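PDB 1UUF: zinc-type alcohol dehydrogenase-like protein YAHK from Escherichia coli, which reduces a wide range of aldehydes to their primary alcohols with a strong preference for NADPH over NADH, and binds two zinc ions per subunit. Local coordinates for residues A[83-88]-A[175-180]; A[106-111]-A[312-317]; A[194-199]-A[257-262]. All coordinates share one frame; numbering follows the deposited sequence.

Interaction 1: residues A[83-88]-A[175-180]; sequences EIVGRV and PLLCAG. With ZN (zinc ion), chain C.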
ATOM      1  N   GLU A  83      -8.037 -17.541  21.161  1.00 11.00           N
ATOM      2  CA  GLU A  83      -9.316 -17.579  20.457  1.00 10.66           C
ATOM      3  C   GLU A  83     -10.172 -18.243  21.530  1.00  9.94           C
ATOM      4  O   GLU A  83     -10.617 -19.383  21.397  1.00  9.99           O
ATOM      5  CB  GLU A  83      -9.230 -18.440  19.192  1.00 11.72           C
ATOM      6  CG  GLU A  83      -8.269 -17.878  18.144  1.00 12.69           C
ATOM      7  CD  GLU A  83      -8.417 -18.537  16.781  1.00 15.53           C
ATOM      8  OE1 GLU A  83      -8.714 -19.748  16.731  1.00 14.61           O
ATOM      9  OE2 GLU A  83      -8.220 -17.843  15.760  1.00 14.45           O
ATOM     10  N   ILE A  84     -10.369 -17.489  22.607  1.00 10.56           N
ATOM     11  CA  ILE A  84     -11.072 -17.927  23.810  1.00 10.37           C
ATOM     12  C   ILE A  84     -12.544 -17.557  23.977  1.00  9.70           C
ATOM     13  O   ILE A  84     -12.930 -16.408  23.781  1.00 10.24           O
ATOM     14  CB  ILE A  84     -10.326 -17.372  25.054  1.00  9.69           C
ATOM     15  CG1 ILE A  84      -8.867 -17.834  25.031  1.00  9.51           C
ATOM     16  CG2 ILE A  84     -11.008 -17.824  26.343  1.00  9.52           C
ATOM     17  CD1 ILE A  84      -7.958 -17.027  25.950  1.00 12.89           C
ATOM     18  N   VAL A  85     -13.352 -18.540  24.366  1.00 10.73           N
ATOM     19  CA  VAL A  85     -14.764 -18.306  24.651  1.00  9.89           C
ATOM     20  C   VAL A  85     -15.098 -19.063  25.928  1.00 10.71           C
ATOM     21  O   VAL A  85     -14.559 -20.140  26.181  1.00 10.57           O
ATOM     22  CB  VAL A  85     -15.702 -18.776  23.513  1.00 10.06           C
ATOM     23  CG1 VAL A  85     -15.426 -17.969  22.260  1.00 11.14           C
ATOM     24  CG2 VAL A  85     -15.533 -20.266  23.261  1.00 11.84           C
ATOM     25  N   GLY A  86     -15.968 -18.489  26.746  1.00 11.22           N
ATOM     26  CA  GLY A  86     -16.331 -19.144  27.989  1.00 12.90           C
ATOM     27  C   GLY A  86     -17.460 -18.429  28.694  1.00 13.81           C
ATOM     28  O   GLY A  86     -18.197 -17.662  28.078  1.00 12.50           O
ATOM     29  N   ARG A  87     -17.585 -18.668  29.995  1.00 14.25           N
ATOM     30  CA  ARG A  87     -18.640 -18.052  30.787  1.00 16.38           C
ATOM     31  C   ARG A  87     -18.064 -17.273  31.963  1.00 15.92           C
ATOM     32  O   ARG A  87     -17.104 -17.708  32.596  1.00 14.51           O
ATOM     33  CB  ARG A  87     -19.597 -19.131  31.299  1.00 18.71           C
ATOM     34  CG  ARG A  87     -20.290 -19.916  30.188  1.00 24.00           C
ATOM     35  CD  ARG A  87     -21.188 -21.013  30.748  1.00 28.38           C
ATOM     36  NE  ARG A  87     -21.931 -21.707  29.697  1.00 31.58           N
ATOM     37  CZ  ARG A  87     -21.377 -22.465  28.755  1.00 33.05           C
ATOM     38  NH1 ARG A  87     -22.140 -23.052  27.842  1.00 33.82           N
ATOM     39  NH2 ARG A  87     -20.061 -22.642  28.725  1.00 33.39           N
ATOM     40  N   VAL A  88     -18.653 -16.118  32.250  1.00 13.84           N
ATOM     41  CA  VAL A  88     -18.190 -15.290  33.357  1.00 15.23           C
ATOM     42  C   VAL A  88     -18.509 -15.979  34.679  1.00 16.94           C
ATOM     43  O   VAL A  88     -19.648 -16.383  34.919  1.00 16.61           O
ATOM     44  CB  VAL A  88     -18.858 -13.901  33.334  1.00 16.01           C
ATOM     45  CG1 VAL A  88     -18.401 -13.077  34.538  1.00 14.60           C
ATOM     46  CG2 VAL A  88     -18.502 -13.181  32.037  1.00 15.71           C
ATOM     47  N   PRO A 175     -12.919 -19.444  17.075  1.00 11.43           N
ATOM     48  CA  PRO A 175     -11.983 -18.926  16.068  1.00 10.31           C
ATOM     49  C   PRO A 175     -12.250 -17.492  15.601  1.00 11.62           C
ATOM     50  O   PRO A 175     -11.373 -16.842  15.032  1.00 11.43           O
ATOM     51  CB  PRO A 175     -12.107 -19.939  14.926  1.00 12.37           C
ATOM     52  CG  PRO A 175     -12.506 -21.207  15.634  1.00 10.67           C
ATOM     53  CD  PRO A 175     -13.544 -20.693  16.605  1.00 10.37           C
ATOM     54  N   LEU A 176     -13.456 -16.991  15.834  1.00 11.85           N
ATOM     55  CA  LEU A 176     -13.774 -15.632  15.422  1.00  9.91           C
ATOM     56  C   LEU A 176     -12.905 -14.627  16.175  1.00 10.96           C
ATOM     57  O   LEU A 176     -12.587 -13.563  15.653  1.00 10.89           O
ATOM     58  CB  LEU A 176     -15.252 -15.327  15.684  1.00 12.08           C
ATOM     59  CG  LEU A 176     -16.284 -16.148  14.902  1.00 10.91           C
ATOM     60  CD1 LEU A 176     -17.687 -15.647  15.227  1.00 10.17           C
ATOM     61  CD2 LEU A 176     -16.019 -16.023  13.416  1.00 12.18           C
ATOM     62  N   LEU A 177     -12.509 -14.980  17.395  1.00  9.29           N
ATOM     63  CA  LEU A 177     -11.702 -14.089  18.228  1.00 10.36           C
ATOM     64  C   LEU A 177     -10.327 -13.706  17.676  1.00 11.72           C
ATOM     65  O   LEU A 177      -9.699 -12.764  18.167  1.00 10.50           O
ATOM     66  CB  LEU A 177     -11.583 -14.668  19.639  1.00  9.35           C
ATOM     67  CG  LEU A 177     -12.820 -14.447  20.531  1.00 10.50           C
ATOM     68  CD1 LEU A 177     -13.043 -12.950  20.738  1.00 13.43           C
ATOM     69  CD2 LEU A 177     -14.055 -15.079  19.906  1.00  9.80           C
ATOM     70  N   CYS A 178      -9.843 -14.442  16.680  1.00  9.64           N
ATOM     71  CA  CYS A 178      -8.577 -14.082  16.042  1.00 11.82           C
ATOM     72  C   CYS A 178      -8.702 -14.250  14.536  1.00 11.75           C
ATOM     73  O   CYS A 178      -8.654 -13.269  13.798  1.00 11.74           O
ATOM     74  CB  CYS A 178      -7.394 -14.911  16.538  1.00 11.71           C
ATOM     75  SG  CYS A 178      -5.854 -14.345  15.708  1.00 14.32           S
ATOM     76  N   ALA A 179      -8.873 -15.489  14.079  1.00 12.01           N
ATOM     77  CA  ALA A 179      -9.006 -15.736  12.650  1.00 11.39           C
ATOM     78  C   ALA A 179     -10.119 -14.867  12.078  1.00 12.04           C
ATOM     79  O   ALA A 179      -9.980 -14.282  11.004  1.00 12.87           O
ATOM     80  CB  ALA A 179      -9.305 -17.206  12.393  1.00 12.89           C
ATOM     81  N   GLY A 180     -11.225 -14.774  12.809  1.00 10.99           N
ATOM     82  CA  GLY A 180     -12.338 -13.972  12.336  1.00 10.47           C
ATOM     83  C   GLY A 180     -12.023 -12.490  12.225  1.00 10.24           C
ATOM     84  O   GLY A 180     -12.113 -11.905  11.144  1.00 11.51           O
TER
HETATM   85 ZN    ZN C 402      -4.042 -15.799  16.302  1.00 18.13          ZN
HETATM   86  O   HOH W   1      -2.407 -14.392  15.531  1.00 12.96           O
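The flat carboxylate of E83 lies with one face against P175, whose CA sits 3.7 Å from E83 CD and whose pyrrolidine ring crosses the glutamate side chain at about a right angle. C178 comes from beside the group instead of above it, its CB 3.1 Å from E83 OE2. The same oxygen receives the A179 amide almost along the C-O axis, in a bond of 3.0 Å from A179 N to E83 OE2. E83 reaches so far because its chain is extended beyond CG (chi2 -167°). OE1, for its part, forms a salt bridge with R359, leaving both carboxylate oxygens engaged. An alanine in place of E83 would probably leave the A179 amide and the R359 charge without their mates and open a gap beside the methylene of C178.

That methylene matters because C178 is a ligand of the catalytic zinc. Its sulphur stands anti to the backbone N (chi1 -178°), placing C178 SG 2.4 Å from the metal; C60, H82 and a water complete the site. E83 is thus a second-shell residue, as is the glutamate that follows the zinc-binding histidine in horse liver alcohol dehydrogenase. The first turn of the helix is widened to a pi-type turn by the bond from G180 N to P175 O, an oxygen that also accepts C178 N from the opposite face of its plane.

L177 supplies the apolar half: its CB rests 3.8 Å from E83 CA, and its CD2 meets V85 CG1 at 4.0 Å. The contact therefore docks the first turn of helix 176-189 on the start of strand 84-91, which is flanked in its sheet by strands 49-58 and 103-106, while strand 359-363 closes over P175 and A179.

Interaction 2: residues A[106-111]-A[312-317]; sequences VGCIVD and SMIGGI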
ATOM      1  N   VAL A 106     -12.409 -13.713  24.467  1.00  9.48           N
ATOM      2  CA  VAL A 106     -11.169 -12.967  24.613  1.00  9.75           C
ATOM      3  C   VAL A 106     -10.333 -13.303  23.389  1.00  9.59           C
ATOM      4  O   VAL A 106     -10.251 -14.469  22.991  1.00  9.64           O
ATOM      5  CB  VAL A 106     -10.392 -13.381  25.874  1.00 10.04           C
ATOM      6  CG1 VAL A 106      -9.074 -12.615  25.948  1.00  8.31           C
ATOM      7  CG2 VAL A 106     -11.231 -13.102  27.112  1.00 10.69           C
ATOM      8  N   GLY A 107      -9.731 -12.281  22.793  1.00  9.29           N
ATOM      9  CA  GLY A 107      -8.906 -12.481  21.614  1.00 10.27           C
ATOM     10  C   GLY A 107      -7.419 -12.421  21.919  1.00 10.25           C
ATOM     11  O   GLY A 107      -6.956 -12.969  22.924  1.00  9.00           O
ATOM     12  N   CYS A 108      -6.672 -11.736  21.056  1.00  9.86           N
ATOM     13  CA  CYS A 108      -5.221 -11.619  21.203  1.00 11.43           C
ATOM     14  C   CYS A 108      -4.755 -10.541  22.169  1.00 11.49           C
ATOM     15  O   CYS A 108      -3.577 -10.504  22.528  1.00 12.19           O
ATOM     16  CB  CYS A 108      -4.581 -11.335  19.844  1.00 10.71           C
ATOM     17  SG  CYS A 108      -4.867 -12.597  18.606  1.00 13.96           S
ATOM     18  N   ILE A 109      -5.675  -9.675  22.588  1.00 11.34           N
ATOM     19  CA  ILE A 109      -5.360  -8.560  23.483  1.00 11.39           C
ATOM     20  C   ILE A 109      -5.993  -8.676  24.862  1.00 11.45           C
ATOM     21  O   ILE A 109      -7.195  -8.926  24.971  1.00 10.79           O
ATOM     22  CB  ILE A 109      -5.878  -7.227  22.903  1.00 11.50           C
ATOM     23  CG1 ILE A 109      -5.457  -7.086  21.440  1.00 14.12           C
ATOM     24  CG2 ILE A 109      -5.369  -6.060  23.744  1.00 12.92           C
ATOM     25  CD1 ILE A 109      -6.126  -5.926  20.735  1.00 15.20           C
ATOM     26  N   VAL A 110      -5.193  -8.492  25.915  1.00 10.73           N
ATOM     27  CA  VAL A 110      -5.737  -8.518  27.272  1.00 11.06           C
ATOM     28  C   VAL A 110      -5.537  -7.171  27.971  1.00 12.00           C
ATOM     29  O   VAL A 110      -6.093  -6.938  29.043  1.00 13.47           O
ATOM     30  CB  VAL A 110      -5.139  -9.655  28.147  1.00 12.02           C
ATOM     31  CG1 VAL A 110      -5.671 -11.009  27.665  1.00 10.64           C
ATOM     32  CG2 VAL A 110      -3.621  -9.623  28.099  1.00 12.49           C
ATOM     33  N   ASP A 111      -4.753  -6.283  27.359  1.00 11.93           N
ATOM     34  CA  ASP A 111      -4.537  -4.948  27.919  1.00 13.60           C
ATOM     35  C   ASP A 111      -3.793  -4.047  26.932  1.00 13.42           C
ATOM     36  O   ASP A 111      -3.213  -4.520  25.957  1.00 13.22           O
ATOM     37  CB  ASP A 111      -3.748  -5.031  29.236  1.00 14.40           C
ATOM     38  CG  ASP A 111      -4.129  -3.928  30.224  1.00 17.64           C
ATOM     39  OD1 ASP A 111      -4.886  -3.010  29.842  1.00 15.24           O
ATOM     40  OD2 ASP A 111      -3.667  -3.979  31.387  1.00 17.89           O
ATOM     41  N   SER A 312      -2.187  -5.900   7.807  1.00  8.05           N
ATOM     42  CA  SER A 312      -3.179  -5.666   8.845  1.00  9.91           C
ATOM     43  C   SER A 312      -3.101  -6.810   9.842  1.00  9.03           C
ATOM     44  O   SER A 312      -2.784  -7.933   9.466  1.00 10.56           O
ATOM     45  CB  SER A 312      -4.584  -5.612   8.232  1.00 12.09           C
ATOM     46  OG  SER A 312      -5.580  -5.419   9.228  1.00 12.02           O
ATOM     47  N   MET A 313      -3.338  -6.524  11.118  1.00 11.52           N
ATOM     48  CA  MET A 313      -3.338  -7.597  12.105  1.00 12.50           C
ATOM     49  C   MET A 313      -4.521  -7.447  13.051  1.00 12.13           C
ATOM     50  O   MET A 313      -4.838  -6.344  13.514  1.00 11.12           O
ATOM     51  CB  MET A 313      -2.014  -7.672  12.874  1.00 16.99           C
ATOM     52  CG  MET A 313      -1.619  -6.455  13.663  1.00 17.94           C
ATOM     53  SD  MET A 313      -0.197  -6.864  14.722  1.00 21.06           S
ATOM     54  CE  MET A 313      -0.949  -6.718  16.346  1.00 24.72           C
ATOM     55  N   ILE A 314      -5.179  -8.576  13.308  1.00 10.68           N
ATOM     56  CA  ILE A 314      -6.365  -8.649  14.151  1.00 10.75           C
ATOM     57  C   ILE A 314      -7.254  -7.417  14.029  1.00 10.31           C
ATOM     58  O   ILE A 314      -7.525  -6.961  12.921  1.00 10.52           O
ATOM     59  CB  ILE A 314      -5.995  -8.912  15.630  1.00 10.18           C
ATOM     60  CG1 ILE A 314      -5.032  -7.846  16.160  1.00 11.53           C
ATOM     61  CG2 ILE A 314      -5.372 -10.286  15.745  1.00 11.65           C
ATOM     62  CD1 ILE A 314      -4.698  -8.019  17.636  1.00 12.38           C
ATOM     63  N   GLY A 315      -7.726  -6.904  15.159  1.00 10.85           N
ATOM     64  CA  GLY A 315      -8.574  -5.728  15.140  1.00  9.88           C
ATOM     65  C   GLY A 315      -8.679  -5.170  16.544  1.00 11.52           C
ATOM     66  O   GLY A 315      -8.304  -5.843  17.499  1.00 10.98           O
ATOM     67  N   GLY A 316      -9.165  -3.940  16.669  1.00 10.80           N
ATOM     68  CA  GLY A 316      -9.320  -3.337  17.982  1.00 12.63           C
ATOM     69  C   GLY A 316     -10.494  -3.987  18.686  1.00 12.96           C
ATOM     70  O   GLY A 316     -11.223  -4.773  18.077  1.00 12.36           O
ATOM     71  N   ILE A 317     -10.707  -3.664  19.957  1.00 11.94           N
ATOM     72  CA  ILE A 317     -11.808  -4.288  20.678  1.00 12.21           C
ATOM     73  C   ILE A 317     -13.188  -3.900  20.139  1.00 12.79           C
ATOM     74  O   ILE A 317     -14.028  -4.770  19.901  1.00 11.86           O
ATOM     75  CB  ILE A 317     -11.737  -3.992  22.192  1.00 11.40           C
ATOM     76  CG1 ILE A 317     -10.381  -4.450  22.749  1.00 12.06           C
ATOM     77  CG2 ILE A 317     -12.845  -4.750  22.921  1.00 13.34           C
ATOM     78  CD1 ILE A 317     -10.124  -5.947  22.623  1.00 14.80           C
TER
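I314 adopts a backbone conformation rare for a residue other than glycine (phi 35°, psi -136°), and it is this residue that the loop 312-317 presents to C108 and I109. Its CG1 takes the crowded position between the backbone N and the carbonyl carbon (chi1 56°), while I314 CG2 meets the sulphur of C108, at 3.7 Å from SG. The longer arm lies between C108 and I109, with I314 CD1 set 4.0 Å from C108 CB and equally close to I109 CG1, and the two isoleucine side chains cross obliquely. I109 then reaches along the loop: its CD1 lies 3.9 Å from G315 O and 4.4 Å from CD1 of I317, the residue just after the N-cap G316.

C108 also packs on H82 and C178, two ligands of the catalytic zinc, although it is not one itself. A classic beta bulge at V110 and D111, both facing T131, turns the chain immediately beyond I109. Several polar bonds of the loop come from residues 124-126: backbone O and N of M313 are bonded to N125 and Y126, and I317 N to E124, while M313 packs on I303 of the second subunit.

Between the catalytic and coenzyme-binding portions, the touching groups are methyls, methylenes, a sulphur and one carbonyl oxygen met by a methyl; the contact depends on close fit, with no hydrogen bond between the segments to fix its orientation.

Interaction 3: residues A[194-199]-A[257-262]; sequences PGKKVG and SFDFIL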
ATOM      1  N   PRO A 194     -21.463  -4.816  -1.213  1.00 15.22           N
ATOM      2  CA  PRO A 194     -22.134  -4.894  -2.515  1.00 15.94           C
ATOM      3  C   PRO A 194     -21.454  -4.000  -3.551  1.00 16.84           C
ATOM      4  O   PRO A 194     -21.071  -2.872  -3.248  1.00 17.57           O
ATOM      5  CB  PRO A 194     -23.552  -4.427  -2.199  1.00 15.40           C
ATOM      6  CG  PRO A 194     -23.750  -4.886  -0.791  1.00 16.81           C
ATOM      7  CD  PRO A 194     -22.430  -4.520  -0.139  1.00 14.82           C
ATOM      8  N   GLY A 195     -21.296  -4.513  -4.768  1.00 16.88           N
ATOM      9  CA  GLY A 195     -20.675  -3.731  -5.821  1.00 17.91           C
ATOM     10  C   GLY A 195     -19.161  -3.796  -5.854  1.00 18.45           C
ATOM     11  O   GLY A 195     -18.533  -3.208  -6.735  1.00 20.37           O
ATOM     12  N   LYS A 196     -18.571  -4.501  -4.893  1.00 15.77           N
ATOM     13  CA  LYS A 196     -17.121  -4.638  -4.824  1.00 15.29           C
ATOM     14  C   LYS A 196     -16.712  -6.057  -5.174  1.00 14.28           C
ATOM     15  O   LYS A 196     -17.368  -7.014  -4.766  1.00 15.33           O
ATOM     16  CB  LYS A 196     -16.614  -4.332  -3.411  1.00 15.96           C
ATOM     17  CG  LYS A 196     -16.982  -2.956  -2.883  1.00 18.08           C
ATOM     18  CD  LYS A 196     -16.420  -1.852  -3.761  1.00 20.21           C
ATOM     19  CE  LYS A 196     -16.619  -0.490  -3.115  1.00 22.44           C
ATOM     20  NZ  LYS A 196     -15.824  -0.369  -1.865  1.00 22.10           N
ATOM     21  N   LYS A 197     -15.627  -6.190  -5.931  1.00 11.89           N
ATOM     22  CA  LYS A 197     -15.116  -7.502  -6.294  1.00 12.01           C
ATOM     23  C   LYS A 197     -13.940  -7.731  -5.352  1.00 10.88           C
ATOM     24  O   LYS A 197     -12.936  -7.020  -5.412  1.00 12.04           O
ATOM     25  CB  LYS A 197     -14.652  -7.525  -7.750  1.00 12.30           C
ATOM     26  CG  LYS A 197     -14.223  -8.910  -8.206  1.00 14.42           C
ATOM     27  CD  LYS A 197     -13.880  -8.953  -9.684  1.00 16.41           C
ATOM     28  CE  LYS A 197     -13.477 -10.366 -10.087  1.00 15.74           C
ATOM     29  NZ  LYS A 197     -13.088 -10.466 -11.524  1.00 15.06           N
ATOM     30  N   VAL A 198     -14.078  -8.716  -4.474  1.00 10.11           N
ATOM     31  CA  VAL A 198     -13.056  -9.003  -3.480  1.00  9.78           C
ATOM     32  C   VAL A 198     -12.441 -10.381  -3.631  1.00 10.75           C
ATOM     33  O   VAL A 198     -13.144 -11.374  -3.826  1.00 10.37           O
ATOM     34  CB  VAL A 198     -13.646  -8.891  -2.063  1.00  9.32           C
ATOM     35  CG1 VAL A 198     -12.582  -9.214  -1.019  1.00 10.53           C
ATOM     36  CG2 VAL A 198     -14.213  -7.497  -1.853  1.00 12.49           C
ATOM     37  N   GLY A 199     -11.119 -10.433  -3.539  1.00  9.82           N
ATOM     38  CA  GLY A 199     -10.440 -11.705  -3.647  1.00 10.02           C
ATOM     39  C   GLY A 199      -9.928 -12.148  -2.295  1.00 10.67           C
ATOM     40  O   GLY A 199      -9.578 -11.325  -1.446  1.00 10.81           O
ATOM     41  N   SER A 257      -9.276  -6.248 -12.180  1.00 14.67           N
ATOM     42  CA  SER A 257     -10.702  -6.293 -11.866  1.00 14.05           C
ATOM     43  C   SER A 257     -11.068  -6.253 -10.389  1.00 13.44           C
ATOM     44  O   SER A 257     -12.245  -6.089 -10.051  1.00 13.03           O
ATOM     45  CB  SER A 257     -11.325  -7.551 -12.473  1.00 16.24           C
ATOM     46  OG  SER A 257     -10.869  -8.707 -11.791  1.00 16.04           O
ATOM     47  N   PHE A 258     -10.083  -6.405  -9.507  1.00 10.99           N
ATOM     48  CA  PHE A 258     -10.371  -6.412  -8.075  1.00 12.06           C
ATOM     49  C   PHE A 258     -10.267  -5.077  -7.365  1.00 11.47           C
ATOM     50  O   PHE A 258      -9.331  -4.315  -7.576  1.00 12.38           O
ATOM     51  CB  PHE A 258      -9.462  -7.403  -7.346  1.00 11.73           C
ATOM     52  CG  PHE A 258      -9.823  -8.837  -7.574  1.00 10.93           C
ATOM     53  CD1 PHE A 258      -9.283  -9.540  -8.644  1.00 12.15           C
ATOM     54  CD2 PHE A 258     -10.714  -9.483  -6.725  1.00 10.89           C
ATOM     55  CE1 PHE A 258      -9.624 -10.871  -8.865  1.00 12.80           C
ATOM     56  CE2 PHE A 258     -11.064 -10.810  -6.935  1.00 11.25           C
ATOM     57  CZ  PHE A 258     -10.515 -11.508  -8.010  1.00 11.10           C
ATOM     58  N   ASP A 259     -11.240  -4.813  -6.503  1.00 11.70           N
ATOM     59  CA  ASP A 259     -11.247  -3.591  -5.720  1.00 12.00           C
ATOM     60  C   ASP A 259     -10.315  -3.818  -4.545  1.00 11.97           C
ATOM     61  O   ASP A 259      -9.572  -2.926  -4.134  1.00 13.57           O
ATOM     62  CB  ASP A 259     -12.651  -3.308  -5.188  1.00 12.57           C
ATOM     63  CG  ASP A 259     -13.616  -2.896  -6.279  1.00 16.63           C
ATOM     64  OD1 ASP A 259     -13.528  -1.739  -6.744  1.00 17.07           O
ATOM     65  OD2 ASP A 259     -14.454  -3.732  -6.675  1.00 17.65           O
ATOM     66  N   PHE A 260     -10.354  -5.039  -4.023  1.00 10.20           N
ATOM     67  CA  PHE A 260      -9.555  -5.392  -2.863  1.00  9.73           C
ATOM     68  C   PHE A 260      -9.229  -6.883  -2.855  1.00  9.43           C
ATOM     69  O   PHE A 260     -10.050  -7.709  -3.242  1.00  9.53           O
ATOM     70  CB  PHE A 260     -10.347  -5.022  -1.605  1.00 10.17           C
ATOM     71  CG  PHE A 260      -9.685  -5.424  -0.321  1.00  9.70           C
ATOM     72  CD1 PHE A 260      -8.455  -4.888   0.043  1.00 12.22           C
ATOM     73  CD2 PHE A 260     -10.303  -6.331   0.537  1.00 11.65           C
ATOM     74  CE1 PHE A 260      -7.847  -5.250   1.245  1.00 12.30           C
ATOM     75  CE2 PHE A 260      -9.706  -6.698   1.739  1.00 10.08           C
ATOM     76  CZ  PHE A 260      -8.474  -6.156   2.093  1.00 11.48           C
ATOM     77  N   ILE A 261      -8.018  -7.219  -2.432  1.00  8.65           N
ATOM     78  CA  ILE A 261      -7.615  -8.611  -2.340  1.00  9.09           C
ATOM     79  C   ILE A 261      -7.044  -8.857  -0.954  1.00  9.49           C
ATOM     80  O   ILE A 261      -6.107  -8.186  -0.532  1.00  9.85           O
ATOM     81  CB  ILE A 261      -6.547  -8.986  -3.387  1.00 10.67           C
ATOM     82  CG1 ILE A 261      -7.163  -8.952  -4.789  1.00  8.53           C
ATOM     83  CG2 ILE A 261      -6.018 -10.394  -3.108  1.00 10.64           C
ATOM     84  CD1 ILE A 261      -6.187  -9.280  -5.897  1.00  9.60           C
ATOM     85  N   LEU A 262      -7.626  -9.820  -0.250  1.00  8.38           N
ATOM     86  CA  LEU A 262      -7.171 -10.178   1.088  1.00  9.65           C
ATOM     87  C   LEU A 262      -6.324 -11.442   0.956  1.00 10.28           C
ATOM     88  O   LEU A 262      -6.842 -12.510   0.644  1.00 10.25           O
ATOM     89  CB  LEU A 262      -8.379 -10.447   1.991  1.00  9.16           C
ATOM     90  CG  LEU A 262      -8.060 -10.827   3.438  1.00 11.30           C
ATOM     91  CD1 LEU A 262      -7.367  -9.663   4.135  1.00 12.45           C
ATOM     92  CD2 LEU A 262      -9.348 -11.196   4.152  1.00 11.91           C
TER
HETATM   93  O   HOH W   2     -16.206  -3.447  -8.686  1.00 37.90           O
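OD2 of D259 is gripped by two donors. K197 N gives it a nearly straight bond of 2.8 Å (171° at the hydrogen), which OD2 receives on its anti lone pair, away from OD1, and a water at 2.7 Å from OD2 links it to G195 O. The backbone answers in the other direction, D259 N donating to K197 O, which makes a closed pair of bonds between the two residues. D259 OD1 has its own salt bridge with K279.

K197 runs out fully extended, its CG anti to the backbone N (chi1 -175°), and passes over one face of the F258 ring, with CE offset toward the rim. CE makes a CH-pi contact 4.0 Å from the ring centroid, and the ammonium forms a longer cation-pi interaction over the same face. NZ ends 2.8 Å from S257 OG, and H254 gives both of these groups a second partner.

Strands 197-201 and 258-263 lie side by side and parallel in the six-stranded sheet of a Rossmann fold, whose strand order 3-2-1-4-5-6 makes them strands one and four; the first leads into a glycine-rich turn that fits the GxGxxG pattern. Farther along, G199 N donates to F260 O and G199 O accepts L262 N at 2.7 Å. Glycine suits this place: a CB on G199 would lie about 3.0 Å from F258 CE2. V198 O lies in the plane of the F258 ring, at its edge.

V198 and F260 point to one face of the sheet, side by side, with V198 CG1 at 4.0 Å from F260 CD2. Helix 176-189 covers that face through L187, and W190 lays its ring nearly parallel to that of F260.

In the fold
Interactions 1 and 2 meet at the catalytic zinc, their centres 11 Å apart. C178 SG and C108 SG pack at 3.5 Å, a zinc ligand against a non-ligand, and I84 O and V106 N, 2.8 Å apart in a probable hydrogen bond, tie the two strands on the other side of L177. Interaction 3 lies well away, its centre 27 Å from that of interaction 1 and 25 Å from that of interaction 2, in the coenzyme-binding sheet. Helix 176-189 bridges this distance: its first turn carries the metal ligand C178, and it precedes strand 197-201. Interaction 3 is nested within the chain loop that interaction 2 closes, where 312-317 of the coenzyme-binding part packs against 106-111.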